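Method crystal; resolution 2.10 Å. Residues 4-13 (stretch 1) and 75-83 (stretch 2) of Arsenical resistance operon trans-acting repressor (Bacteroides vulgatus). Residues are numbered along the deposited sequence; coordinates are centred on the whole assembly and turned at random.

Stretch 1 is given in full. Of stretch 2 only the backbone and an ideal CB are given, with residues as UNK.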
# COMPACT_ATOMS: atom_id res chain seq x y z
N MSE A 4 -9.57 33.75 5.16
CA MSE A 4 -9.20 33.49 3.77
C MSE A 4 -9.59 32.07 3.36
O MSE A 4 -9.49 31.12 4.15
CB MSE A 4 -7.71 33.75 3.52
CG MSE A 4 -7.27 35.15 3.95
SE MSE A 4 -5.40 35.46 3.47
CE MSE A 4 -4.57 34.70 5.06
N LYS A 5 -10.04 31.94 2.12
CA LYS A 5 -10.55 30.67 1.61
C LYS A 5 -9.51 30.03 0.69
O LYS A 5 -8.75 30.74 0.03
CB LYS A 5 -11.84 30.94 0.86
CG LYS A 5 -12.87 31.67 1.73
CD LYS A 5 -14.04 32.17 0.91
CE LYS A 5 -15.25 32.52 1.79
NZ LYS A 5 -15.85 31.32 2.43
N LYS A 6 -9.44 28.71 0.67
CA LYS A 6 -8.49 28.05 -0.22
C LYS A 6 -9.04 28.11 -1.65
O LYS A 6 -10.23 27.86 -1.87
CB LYS A 6 -8.18 26.61 0.22
CG LYS A 6 -7.26 25.83 -0.76
CD LYS A 6 -6.91 24.41 -0.26
CE LYS A 6 -6.90 23.34 -1.37
NZ LYS A 6 -5.67 23.33 -2.22
N ILE A 7 -8.19 28.48 -2.60
CA ILE A 7 -8.59 28.52 -4.00
C ILE A 7 -7.68 27.60 -4.80
O ILE A 7 -6.45 27.69 -4.71
CB ILE A 7 -8.52 29.94 -4.58
CG1 ILE A 7 -9.26 30.93 -3.67
CG2 ILE A 7 -9.12 29.94 -5.99
CD1 ILE A 7 -8.85 32.36 -3.87
N GLU A 8 -8.30 26.72 -5.57
CA GLU A 8 -7.60 25.79 -6.44
C GLU A 8 -8.28 25.83 -7.80
O GLU A 8 -9.49 25.70 -7.90
CB GLU A 8 -7.69 24.37 -5.88
CG GLU A 8 -6.60 23.44 -6.36
CD GLU A 8 -6.78 22.04 -5.79
OE1 GLU A 8 -6.13 21.10 -6.30
OE2 GLU A 8 -7.58 21.88 -4.83
N ILE A 9 -7.49 26.03 -8.85
CA ILE A 9 -8.03 26.23 -10.19
C ILE A 9 -7.61 25.09 -11.12
O ILE A 9 -6.41 24.78 -11.24
CB ILE A 9 -7.55 27.58 -10.78
CG1 ILE A 9 -8.20 28.75 -10.05
CG2 ILE A 9 -7.85 27.65 -12.27
CD1 ILE A 9 -7.59 30.10 -10.39
N PHE A 10 -8.58 24.48 -11.78
CA PHE A 10 -8.32 23.40 -12.73
C PHE A 10 -8.45 23.93 -14.15
O PHE A 10 -9.55 24.16 -14.64
CB PHE A 10 -9.27 22.23 -12.47
CG PHE A 10 -9.03 21.58 -11.14
CD1 PHE A 10 -8.44 20.33 -11.06
CD2 PHE A 10 -9.32 22.27 -9.97
CE1 PHE A 10 -8.18 19.75 -9.83
CE2 PHE A 10 -9.07 21.69 -8.74
CZ PHE A 10 -8.49 20.43 -8.67
N ASP A 11 -7.32 24.19 -14.79
CA ASP A 11 -7.36 24.71 -16.15
C ASP A 11 -7.81 23.64 -17.14
O ASP A 11 -7.79 22.45 -16.82
CB ASP A 11 -5.98 25.23 -16.55
CG ASP A 11 -5.53 26.41 -15.70
OD1 ASP A 11 -6.22 27.45 -15.68
OD2 ASP A 11 -4.47 26.29 -15.05
N PRO A 12 -8.24 24.07 -18.34
CA PRO A 12 -8.31 23.14 -19.47
C PRO A 12 -6.91 22.61 -19.78
O PRO A 12 -5.93 23.03 -19.14
CB PRO A 12 -8.79 24.03 -20.62
CG PRO A 12 -9.54 25.13 -19.97
CD PRO A 12 -8.86 25.37 -18.65
N ALA A 13 -6.83 21.70 -20.75
CA ALA A 13 -5.54 21.29 -21.28
C ALA A 13 -4.96 22.46 -22.08
O ALA A 13 -5.60 22.97 -23.01
CB ALA A 13 -5.67 20.01 -22.17
N UNK A 75 -16.51 22.46 -19.49
CA UNK A 75 -16.76 23.12 -18.20
C UNK A 75 -15.48 23.66 -17.54
O UNK A 75 -15.55 24.42 -16.57
CB UNK A 75 -17.45 22.14 -17.25
N UNK A 76 -14.32 23.25 -18.05
CA UNK A 76 -13.04 23.77 -17.59
C UNK A 76 -12.88 25.19 -18.14
O UNK A 76 -13.25 25.44 -19.29
CB UNK A 76 -11.88 22.87 -18.03
N UNK A 77 -12.33 26.12 -17.31
CA UNK A 77 -11.71 25.87 -16.01
C UNK A 77 -12.70 25.78 -14.87
O UNK A 77 -13.68 26.50 -14.84
CB UNK A 77 -10.69 26.97 -15.70
N UNK A 78 -12.40 24.92 -13.90
CA UNK A 78 -13.19 24.82 -12.69
C UNK A 78 -12.36 25.40 -11.56
O UNK A 78 -11.19 25.06 -11.41
CB UNK A 78 -13.60 23.38 -12.40
N UNK A 79 -12.97 26.27 -10.76
CA UNK A 79 -12.33 26.82 -9.58
C UNK A 79 -12.99 26.31 -8.32
O UNK A 79 -14.19 26.45 -8.15
CB UNK A 79 -12.36 28.35 -9.61
N UNK A 80 -12.21 25.70 -7.43
CA UNK A 80 -12.74 25.26 -6.15
C UNK A 80 -12.38 26.32 -5.12
O UNK A 80 -11.27 26.84 -5.12
CB UNK A 80 -12.20 23.89 -5.75
N UNK A 81 -13.35 26.63 -4.27
CA UNK A 81 -13.15 27.53 -3.15
C UNK A 81 -13.51 26.72 -1.92
O UNK A 81 -14.64 26.24 -1.80
CB UNK A 81 -13.98 28.81 -3.27
N UNK A 82 -12.52 26.55 -1.05
CA UNK A 82 -12.58 25.63 0.09
C UNK A 82 -13.12 24.24 -0.28
O UNK A 82 -13.86 23.64 0.48
CB UNK A 82 -13.45 26.24 1.19
N UNK A 83 -12.72 23.76 -1.45
CA UNK A 83 -13.04 22.40 -1.88
C UNK A 83 -14.27 22.25 -2.75
O UNK A 83 -14.46 21.20 -3.37
CB UNK A 83 -13.22 21.52 -0.64

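The strand that begins at Ile7 and strand 78-81 run antiparallel, with 166° between their N-to-C directions and 4.7 Å between axes at closest approach. As in any extended strand, side chains alternate between a face carrying Ile7 and Ile9 and a face carrying Glu8 and Phe10, and each of positions 78 to 81 can be assigned to one of them.

Position 75 has nothing of stretch 1 within 5.5 Å of its ideal CB, so the visible atoms set no preference; it is Ala75.

At position 76 CA-to-CB points toward stretch 1, and the ideal CB lies 3.8 Å from Pro12 CG. A flexible apolar chain such as leucine or methionine could spread over the proline and the backbone beside it. The residue is Leu76 (chi1 m, chi2 t): its CB packs 3.8 Å from Pro12 CG, its CD1 lies 3.6 Å from Asp11 O, and its CD2 reaches to 4.3 Å from Phe10 CB.

Position 77 is constrained by its backbone. The peptide bond before it is cis, phi is -83°, and the ideal CB sits a tight 3.2 Å from Phe10 O. The cis bond strongly favours proline, and Pro77 is found. Its CB lies 3.9 Å from Pro12 CD, while its CA makes a 3.1 Å CA-H...O contact with Phe10 O.

At position 78 the backbone pairs with Phe10: Phe10 N donates to O of 78 at 2.7 Å, and N of 78 donates to Phe10 O at 3.0 Å. The CB joins the Phe10 face, 4.5 Å from Phe10 CB, where valine, isoleucine or leucine would suit. Ile78 supplies a beta-branched chain, its CB 4.4 Å from Phe10 CB.

Position 79 turns to the other face, its ideal CB 4.2 Å from Ile9 CG1 and 5.1 Å from Ile7 CG2. Valine, isoleucine or threonine would fit between these two. Thr79 (chi1 m) places CG2 3.6 Å from Ile7 CG2 and OG1 3.7 Å from Ile9 CG1.

Position 80 exchanges backbone hydrogen bonds with Glu8, N to Glu8 O at 2.8 Å and O from Glu8 N at 3.0 Å. Its ideal CB is 4.8 Å from Phe10 CE2, so a leucine, methionine or isoleucine could cover the ring. Leu80 brings CD1 to 3.7 Å from Phe10 CE2, an oblique approach, and to 4.2 Å from Glu8 OE2.

Position 81 returns to the Ile7 face, its ideal CB 5.1 Å from Lys5 CB and 5.2 Å from Ile7 CG1; a modest beta-branched residue suits. Val81 (chi1 t) sets CG1 3.8 Å from Lys5 CB.

At position 82 phi/psi of 46/39 favours asparagine, aspartate or glycine, and Lys6 N offers a donor beside the lysine chain of Lys5. Asp82 accepts from Lys6 N through OD2 at 2.8 Å, while its own N donates to Lys6 O, also at 2.8 Å. Lys5 NZ stays 4.0 Å from Asp82 OD1, beyond a salt bridge.

Position 83, at phi/psi 95/-14, would jam a CB against the preceding carbonyl O. Glycine is called for, and Gly83 is present.

Stretch 2, residues 75-83: ALPITLVDG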
# COMPACT_ATOMS: atom_id res chain seq x y z
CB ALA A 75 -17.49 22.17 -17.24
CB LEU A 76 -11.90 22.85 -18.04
CG LEU A 76 -11.86 21.45 -17.41
CD1 LEU A 76 -10.69 20.66 -17.96
CD2 LEU A 76 -11.77 21.49 -15.90
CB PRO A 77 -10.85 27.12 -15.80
CG PRO A 77 -11.67 28.21 -16.40
CD PRO A 77 -12.36 27.57 -17.62
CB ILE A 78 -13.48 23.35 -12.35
CG1 ILE A 78 -14.38 22.70 -13.40
CG2 ILE A 78 -14.10 23.24 -10.97
CD1 ILE A 78 -14.54 21.20 -13.20
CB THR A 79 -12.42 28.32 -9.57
OG1 THR A 79 -11.83 28.81 -10.77
CG2 THR A 79 -11.67 28.89 -8.37
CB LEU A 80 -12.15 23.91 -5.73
CG LEU A 80 -12.25 22.74 -6.69
CD1 LEU A 80 -11.57 21.51 -6.08
CD2 LEU A 80 -13.70 22.44 -7.06
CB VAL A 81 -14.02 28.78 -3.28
CG1 VAL A 81 -13.89 29.66 -2.03
CG2 VAL A 81 -13.61 29.56 -4.51
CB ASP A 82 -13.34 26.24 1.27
CG ASP A 82 -12.53 27.33 1.97
OD1 ASP A 82 -13.14 28.33 2.42
OD2 ASP A 82 -11.29 27.20 2.09
O HOH W 1 -12.19 29.38 5.07
O HOH W 2 -10.47 24.94 -2.87
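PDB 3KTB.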